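Local coordinates for protein Cfl (Pectobacterium brasiliense, PDB 7A9J) that probably activates carboxylic acids such as coronafacic acid with ATP, as a ligase of the AMP-binding enzyme family, at residues S120-K134 and M142-D155. The protein carries 1 engineered substitution. Residues are numbered along the deposited sequence; the frame is centred on the assembly and turned at random.
With PO4 (phosphate ion), chain C.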
loop_
_atom_site.group_PDB
_atom_site.type_symbol
_atom_site.label_atom_id
_atom_site.label_comp_id
_atom_site.label_asym_id
_atom_site.label_seq_id
_atom_site.Cartn_x
_atom_site.Cartn_y
_atom_site.Cartn_z
ATOM N N SER A 120 -6.376 -19.825 -14.146
ATOM C CA SER A 120 -6.114 -18.960 -15.282
ATOM C C SER A 120 -6.002 -19.770 -16.559
ATOM O O SER A 120 -5.443 -20.872 -16.574
ATOM C CB SER A 120 -4.843 -18.140 -15.063
ATOM O OG SER A 120 -5.042 -17.181 -14.022
ATOM N N CYS A 121 -6.543 -19.243 -17.652
ATOM C CA CYS A 121 -6.287 -19.872 -18.938
ATOM C C CYS A 121 -5.355 -19.061 -19.827
ATOM O O CYS A 121 -5.055 -19.491 -20.953
ATOM C CB CYS A 121 -7.603 -20.167 -19.669
ATOM S SG CYS A 121 -8.411 -18.689 -20.239
ATOM N N ALA A 122 -4.872 -17.915 -19.363
ATOM C CA ALA A 122 -3.850 -17.203 -20.111
ATOM C C ALA A 122 -2.903 -16.514 -19.138
ATOM O O ALA A 122 -3.258 -16.246 -17.991
ATOM C CB ALA A 122 -4.469 -16.183 -21.086
ATOM N N TYR A 123 -1.695 -16.205 -19.626
ATOM C CA TYR A 123 -0.684 -15.493 -18.845
ATOM C C TYR A 123 -0.098 -14.375 -19.720
ATOM O O TYR A 123 0.170 -14.593 -20.903
ATOM C CB TYR A 123 0.401 -16.501 -18.405
ATOM C CG TYR A 123 1.673 -15.909 -17.889
ATOM C CD1 TYR A 123 2.657 -15.442 -18.775
ATOM C CD2 TYR A 123 1.930 -15.859 -16.529
ATOM C CE1 TYR A 123 3.858 -14.920 -18.313
ATOM C CE2 TYR A 123 3.129 -15.327 -16.035
ATOM C CZ TYR A 123 4.073 -14.851 -16.909
ATOM O OH TYR A 123 5.299 -14.340 -16.514
ATOM N N ILE A 124 0.070 -13.175 -19.143
ATOM C CA ILE A 124 0.788 -12.069 -19.786
ATOM C C ILE A 124 1.889 -11.603 -18.839
ATOM O O ILE A 124 1.615 -11.251 -17.686
ATOM C CB ILE A 124 -0.146 -10.904 -20.131
ATOM C CG1 ILE A 124 -1.196 -11.343 -21.155
ATOM C CG2 ILE A 124 0.626 -9.717 -20.784
ATOM C CD1 ILE A 124 -2.310 -10.281 -21.364
ATOM N N GLY A 125 3.125 -11.625 -19.306
ATOM C CA GLY A 125 4.248 -11.254 -18.472
ATOM C C GLY A 125 5.296 -10.513 -19.277
ATOM O O GLY A 125 5.196 -10.381 -20.506
ATOM N N ASP A 126 6.302 -10.001 -18.571
ATOM C CA ASP A 126 7.433 -9.381 -19.237
ATOM C C ASP A 126 8.635 -10.291 -19.183
ATOM O O ASP A 126 8.608 -11.400 -18.614
ATOM C CB ASP A 126 7.742 -7.968 -18.693
ATOM C CG ASP A 126 8.159 -7.932 -17.242
ATOM O OD1 ASP A 126 8.436 -8.998 -16.643
ATOM O OD2 ASP A 126 8.187 -6.788 -16.675
ATOM N N LYS A 127 9.676 -9.872 -19.909
ATOM C CA LYS A 127 10.805 -10.754 -20.112
ATOM C C LYS A 127 11.406 -11.211 -18.785
ATOM O O LYS A 127 11.619 -12.411 -18.558
ATOM C CB LYS A 127 11.858 -10.051 -20.974
ATOM C CG LYS A 127 12.985 -10.966 -21.355
ATOM C CD LYS A 127 14.057 -10.286 -22.223
ATOM C CE LYS A 127 15.239 -11.203 -22.454
ATOM N NZ LYS A 127 16.290 -10.620 -23.332
ATOM N N LYS A 128 11.697 -10.254 -17.900
ATOM C CA LYS A 128 12.390 -10.583 -16.657
ATOM C C LYS A 128 11.580 -11.584 -15.827
ATOM O O LYS A 128 12.137 -12.578 -15.341
ATOM C CB LYS A 128 12.608 -9.272 -15.875
ATOM C CG LYS A 128 13.323 -9.431 -14.518
ATOM C CD LYS A 128 13.814 -8.042 -14.054
ATOM C CE LYS A 128 14.518 -8.078 -12.678
ATOM N NZ LYS A 128 14.646 -6.688 -12.101
ATOM N N ARG A 129 10.272 -11.346 -15.683
ATOM C CA ARG A 129 9.418 -12.193 -14.830
ATOM C C ARG A 129 9.230 -13.577 -15.448
ATOM O O ARG A 129 9.368 -14.608 -14.774
ATOM C CB ARG A 129 8.065 -11.512 -14.591
ATOM C CG ARG A 129 8.014 -10.737 -13.234
ATOM C CD ARG A 129 9.276 -9.843 -12.999
ATOM N NE ARG A 129 9.311 -8.688 -13.932
ATOM C CZ ARG A 129 10.026 -7.587 -13.698
ATOM N NH1 ARG A 129 10.736 -7.509 -12.544
ATOM N NH2 ARG A 129 10.065 -6.605 -14.610
ATOM N N PHE A 130 8.955 -13.620 -16.749
ATOM C CA PHE A 130 8.795 -14.901 -17.423
ATOM C C PHE A 130 10.034 -15.773 -17.317
ATOM O O PHE A 130 9.922 -16.973 -17.085
ATOM C CB PHE A 130 8.415 -14.663 -18.917
ATOM C CG PHE A 130 8.240 -15.944 -19.683
ATOM C CD1 PHE A 130 7.098 -16.719 -19.479
ATOM C CD2 PHE A 130 9.157 -16.320 -20.636
ATOM C CE1 PHE A 130 6.953 -17.932 -20.210
ATOM C CE2 PHE A 130 9.052 -17.550 -21.337
ATOM C CZ PHE A 130 7.909 -18.330 -21.131
ATOM N N TYR A 131 11.224 -15.240 -17.613
ATOM C CA TYR A 131 12.344 -16.138 -17.736
ATOM C C TYR A 131 12.812 -16.621 -16.364
ATOM O O TYR A 131 13.457 -17.655 -16.282
ATOM C CB TYR A 131 13.487 -15.487 -18.515
ATOM C CG TYR A 131 13.206 -15.654 -19.989
ATOM C CD1 TYR A 131 13.405 -16.889 -20.599
ATOM C CD2 TYR A 131 12.669 -14.607 -20.739
ATOM C CE1 TYR A 131 13.131 -17.067 -22.006
ATOM C CE2 TYR A 131 12.387 -14.784 -22.118
ATOM C CZ TYR A 131 12.586 -16.000 -22.697
ATOM O OH TYR A 131 12.336 -16.195 -24.067
ATOM N N GLU A 132 12.422 -15.906 -15.317
ATOM C CA GLU A 132 12.689 -16.391 -13.953
ATOM C C GLU A 132 11.763 -17.544 -13.564
ATOM O O GLU A 132 12.005 -18.240 -12.560
ATOM C CB GLU A 132 12.469 -15.224 -12.973
ATOM C CG GLU A 132 13.663 -14.284 -12.848
ATOM C CD GLU A 132 13.316 -12.933 -12.181
ATOM O OE1 GLU A 132 12.151 -12.702 -11.739
ATOM O OE2 GLU A 132 14.237 -12.084 -12.097
ATOM N N THR A 133 10.686 -17.728 -14.321
ATOM C CA THR A 133 9.556 -18.581 -13.966
ATOM C C THR A 133 9.158 -19.504 -15.114
ATOM O O THR A 133 8.043 -20.036 -15.118
ATOM C CB THR A 133 8.365 -17.701 -13.586
ATOM O OG1 THR A 133 8.839 -16.553 -12.878
ATOM C CG2 THR A 133 7.443 -18.461 -12.628
ATOM N N LYS A 134 10.026 -19.664 -16.107
ATOM C CA LYS A 134 9.585 -20.174 -17.404
ATOM C C LYS A 134 9.054 -21.604 -17.298
ATOM O O LYS A 134 7.982 -21.931 -17.823
ATOM C CB LYS A 134 10.762 -20.140 -18.391
ATOM C CG LYS A 134 10.343 -20.660 -19.793
ATOM C CD LYS A 134 11.322 -20.234 -20.836
ATOM C CE LYS A 134 10.934 -20.809 -22.218
ATOM N NZ LYS A 134 11.013 -22.292 -22.377
ATOM N N MET A 142 -3.443 -25.628 -18.048
ATOM C CA MET A 142 -4.627 -24.843 -18.320
ATOM C C MET A 142 -4.318 -23.569 -19.106
ATOM O O MET A 142 -5.249 -22.976 -19.673
ATOM C CB MET A 142 -5.310 -24.515 -16.996
ATOM C CG MET A 142 -6.687 -23.966 -17.120
ATOM S SD MET A 142 -7.653 -24.221 -15.614
ATOM C CE MET A 142 -9.147 -23.348 -16.091
ATOM N N LEU A 143 -3.052 -23.149 -19.199
ATOM C CA LEU A 143 -2.699 -21.931 -19.956
ATOM C C LEU A 143 -2.783 -22.198 -21.454
ATOM O O LEU A 143 -1.929 -22.882 -22.019
ATOM C CB LEU A 143 -1.304 -21.444 -19.591
ATOM C CG LEU A 143 -1.213 -20.896 -18.154
ATOM C CD1 LEU A 143 0.214 -20.425 -17.898
ATOM C CD2 LEU A 143 -2.208 -19.752 -17.837
ATOM N N GLU A 144 -3.791 -21.635 -22.108
ATOM C CA GLU A 144 -3.897 -21.785 -23.564
ATOM C C GLU A 144 -3.055 -20.764 -24.342
ATOM O O GLU A 144 -2.703 -21.020 -25.512
ATOM C CB GLU A 144 -5.356 -21.643 -23.998
ATOM C CG GLU A 144 -6.331 -22.605 -23.351
ATOM C CD GLU A 144 -7.786 -22.105 -23.442
ATOM O OE1 GLU A 144 -8.162 -21.476 -24.469
ATOM O OE2 GLU A 144 -8.546 -22.332 -22.471
ATOM N N LYS A 145 -2.800 -19.600 -23.753
ATOM C CA LYS A 145 -1.966 -18.550 -24.311
ATOM C C LYS A 145 -1.062 -17.994 -23.227
ATOM O O LYS A 145 -1.528 -17.653 -22.136
ATOM C CB LYS A 145 -2.812 -17.394 -24.858
ATOM C CG LYS A 145 -3.829 -17.854 -25.903
ATOM C CD LYS A 145 -3.148 -18.200 -27.164
ATOM C CE LYS A 145 -4.119 -18.979 -28.101
ATOM N NZ LYS A 145 -3.580 -19.189 -29.464
ATOM N N ILE A 146 0.205 -17.850 -23.570
ATOM C CA ILE A 146 1.229 -17.221 -22.744
ATOM C C ILE A 146 1.862 -16.155 -23.640
ATOM O O ILE A 146 2.562 -16.505 -24.579
ATOM C CB ILE A 146 2.293 -18.256 -22.314
ATOM C CG1 ILE A 146 1.638 -19.395 -21.529
ATOM C CG2 ILE A 146 3.458 -17.590 -21.550
ATOM C CD1 ILE A 146 2.559 -20.588 -21.299
ATOM N N TRP A 147 1.693 -14.880 -23.311
ATOM C CA TRP A 147 2.341 -13.799 -24.043
ATOM C C TRP A 147 3.410 -13.151 -23.171
ATOM O O TRP A 147 3.182 -12.919 -21.967
ATOM C CB TRP A 147 1.330 -12.724 -24.450
ATOM C CG TRP A 147 0.269 -13.108 -25.484
ATOM C CD1 TRP A 147 0.398 -13.084 -26.853
ATOM C CD2 TRP A 147 -1.094 -13.484 -25.219
ATOM N NE1 TRP A 147 -0.793 -13.458 -27.458
ATOM C CE2 TRP A 147 -1.727 -13.683 -26.480
ATOM C CE3 TRP A 147 -1.837 -13.675 -24.053
ATOM C CZ2 TRP A 147 -3.047 -14.088 -26.592
ATOM C CZ3 TRP A 147 -3.151 -14.049 -24.151
ATOM C CH2 TRP A 147 -3.758 -14.237 -25.437
ATOM N N VAL A 148 4.564 -12.866 -23.767
ATOM C CA VAL A 148 5.755 -12.397 -23.044
ATOM C C VAL A 148 6.328 -11.214 -23.820
ATOM O O VAL A 148 6.655 -11.344 -25.017
ATOM C CB VAL A 148 6.820 -13.489 -22.920
ATOM C CG1 VAL A 148 8.083 -12.959 -22.199
ATOM C CG2 VAL A 148 6.243 -14.730 -22.290
ATOM N N ILE A 149 6.462 -10.080 -23.147
ATOM C CA ILE A 149 7.142 -8.941 -23.752
ATOM C C ILE A 149 8.609 -9.279 -23.895
ATOM O O ILE A 149 9.256 -9.730 -22.933
ATOM C CB ILE A 149 6.950 -7.693 -22.872
ATOM C CG1 ILE A 149 5.465 -7.388 -22.714
ATOM C CG2 ILE A 149 7.733 -6.514 -23.473
ATOM C CD1 ILE A 149 5.176 -6.196 -21.736
ATOM N N ASP A 150 9.141 -9.111 -25.117
ATOM C CA ASP A 150 10.533 -9.406 -25.435
ATOM C C ASP A 150 10.866 -10.887 -25.270
ATOM O O ASP A 150 12.026 -11.223 -25.013
ATOM C CB ASP A 150 11.526 -8.598 -24.591
ATOM C CG ASP A 150 11.311 -7.108 -24.676
ATOM O OD1 ASP A 150 11.105 -6.486 -23.605
ATOM O OD2 ASP A 150 11.416 -6.565 -25.794
ATOM N N LEU A 151 9.875 -11.770 -25.511
ATOM C CA LEU A 151 10.151 -13.197 -25.689
ATOM C C LEU A 151 11.323 -13.434 -26.633
ATOM O O LEU A 151 11.371 -12.871 -27.739
ATOM C CB LEU A 151 8.880 -13.889 -26.211
ATOM C CG LEU A 151 8.950 -15.411 -26.340
ATOM C CD1 LEU A 151 8.925 -15.990 -24.868
ATOM C CD2 LEU A 151 7.799 -15.962 -27.153
ATOM N N LYS A 152 12.264 -14.311 -26.246
ATOM C CA LYS A 152 13.310 -14.709 -27.182
ATOM C C LYS A 152 12.708 -15.556 -28.293
ATOM O O LYS A 152 11.792 -16.355 -28.071
ATOM C CB LYS A 152 14.420 -15.499 -26.467
ATOM C CG LYS A 152 14.866 -14.748 -25.207
ATOM C CD LYS A 152 15.994 -15.491 -24.469
ATOM C CE LYS A 152 16.102 -14.944 -23.002
ATOM N NZ LYS A 152 17.392 -15.426 -22.383
ATOM N N ILE A 153 13.159 -15.324 -29.524
ATOM C CA ILE A 153 12.460 -15.976 -30.621
ATOM C C ILE A 153 12.542 -17.492 -30.556
ATOM O O ILE A 153 11.608 -18.174 -30.980
ATOM C CB ILE A 153 12.994 -15.464 -31.979
ATOM C CG1 ILE A 153 14.508 -15.609 -32.090
ATOM C CG2 ILE A 153 12.600 -14.007 -32.174
ATOM C CD1 ILE A 153 14.997 -15.098 -33.402
ATOM N N GLU A 154 13.647 -18.056 -30.063
ATOM C CA GLU A 154 13.692 -19.519 -29.961
ATOM C C GLU A 154 12.639 -20.097 -29.006
ATOM O O GLU A 154 12.482 -21.331 -28.979
ATOM C CB GLU A 154 15.069 -20.000 -29.518
ATOM C CG GLU A 154 15.513 -19.583 -28.114
ATOM C CD GLU A 154 16.079 -18.176 -28.068
ATOM O OE1 GLU A 154 16.720 -17.855 -27.036
ATOM O OE2 GLU A 154 15.890 -17.408 -29.071
ATOM N N ASP A 155 11.944 -19.268 -28.235
ATOM C CA ASP A 155 10.908 -19.707 -27.297
ATOM C C ASP A 155 9.493 -19.440 -27.789
ATOM O O ASP A 155 8.537 -19.680 -27.047
ATOM C CB ASP A 155 11.107 -19.043 -25.917
ATOM C CG ASP A 155 12.444 -19.432 -25.283
ATOM O OD1 ASP A 155 12.845 -20.612 -25.397
ATOM O OD2 ASP A 155 13.097 -18.525 -24.729
HETATM P P PO4 C . 12.130 -3.750 -13.303
HETATM O O1 PO4 C . 12.184 -4.876 -12.245
HETATM O O2 PO4 C . 13.500 -3.466 -13.878
HETATM O O3 PO4 C . 11.620 -2.513 -12.629
HETATM O O4 PO4 C . 11.224 -4.083 -14.437
HETATM O O HOH W 1 10.145 -6.922 -20.934
HETATM O O HOH W 2 14.380 -10.779 -25.737
HETATM O O HOH W 3 11.252 -22.809 -25.044
#
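Val-148 pushes CG2 against one face of the Phe-130 ring, 3.5 Å from its centroid, where a parallel beta-alpha-beta crossover folds helix 127-132 back over its own sheet. Strands 122-125 and 145-148 lie side by side in a five-stranded parallel sheet, laced by hydrogen bonds such as Trp-147 N to Tyr-123 O (2.9 Å). On the face toward the helix, strand 145-148 carries beta-branched Ile-146 and Val-148, whose methyls make short, rigid bumps: CG2 of Ile-146 wedges between Tyr-123 CD1 (3.6 Å) and Phe-130 CE1. With CG anti to the backbone N (chi1 180°), Phe-130 drops its flat ring into the hollow bounded by Ile-146, Val-148 and Leu-151 CD1, while Ile-137 of the next helix packs against it as well. The other face of the sheet carries Ala-122, small enough to leave room for the broad indole of Trp-147, whose CE3 meets Ile-124 CG1 at 3.8 Å. Gly-125, bare of a side chain, leaves room beside it for the Tyr-123 hydroxyl, which is hydrogen-bonded to His-78 ND1. Farther along, the Tyr-131 ring is sandwiched between Phe-130 CD2 and Lys-152 CE, the extended lysine chain laying its ammonium over the same face as CE in a cation-pi contact. Tyrosine fits here because its hydroxyl works twice: OH accepts from Lys-152 N (2.9 Å) and donates to the anti lone pair of Asp-155 OD2, 2.5 Å away.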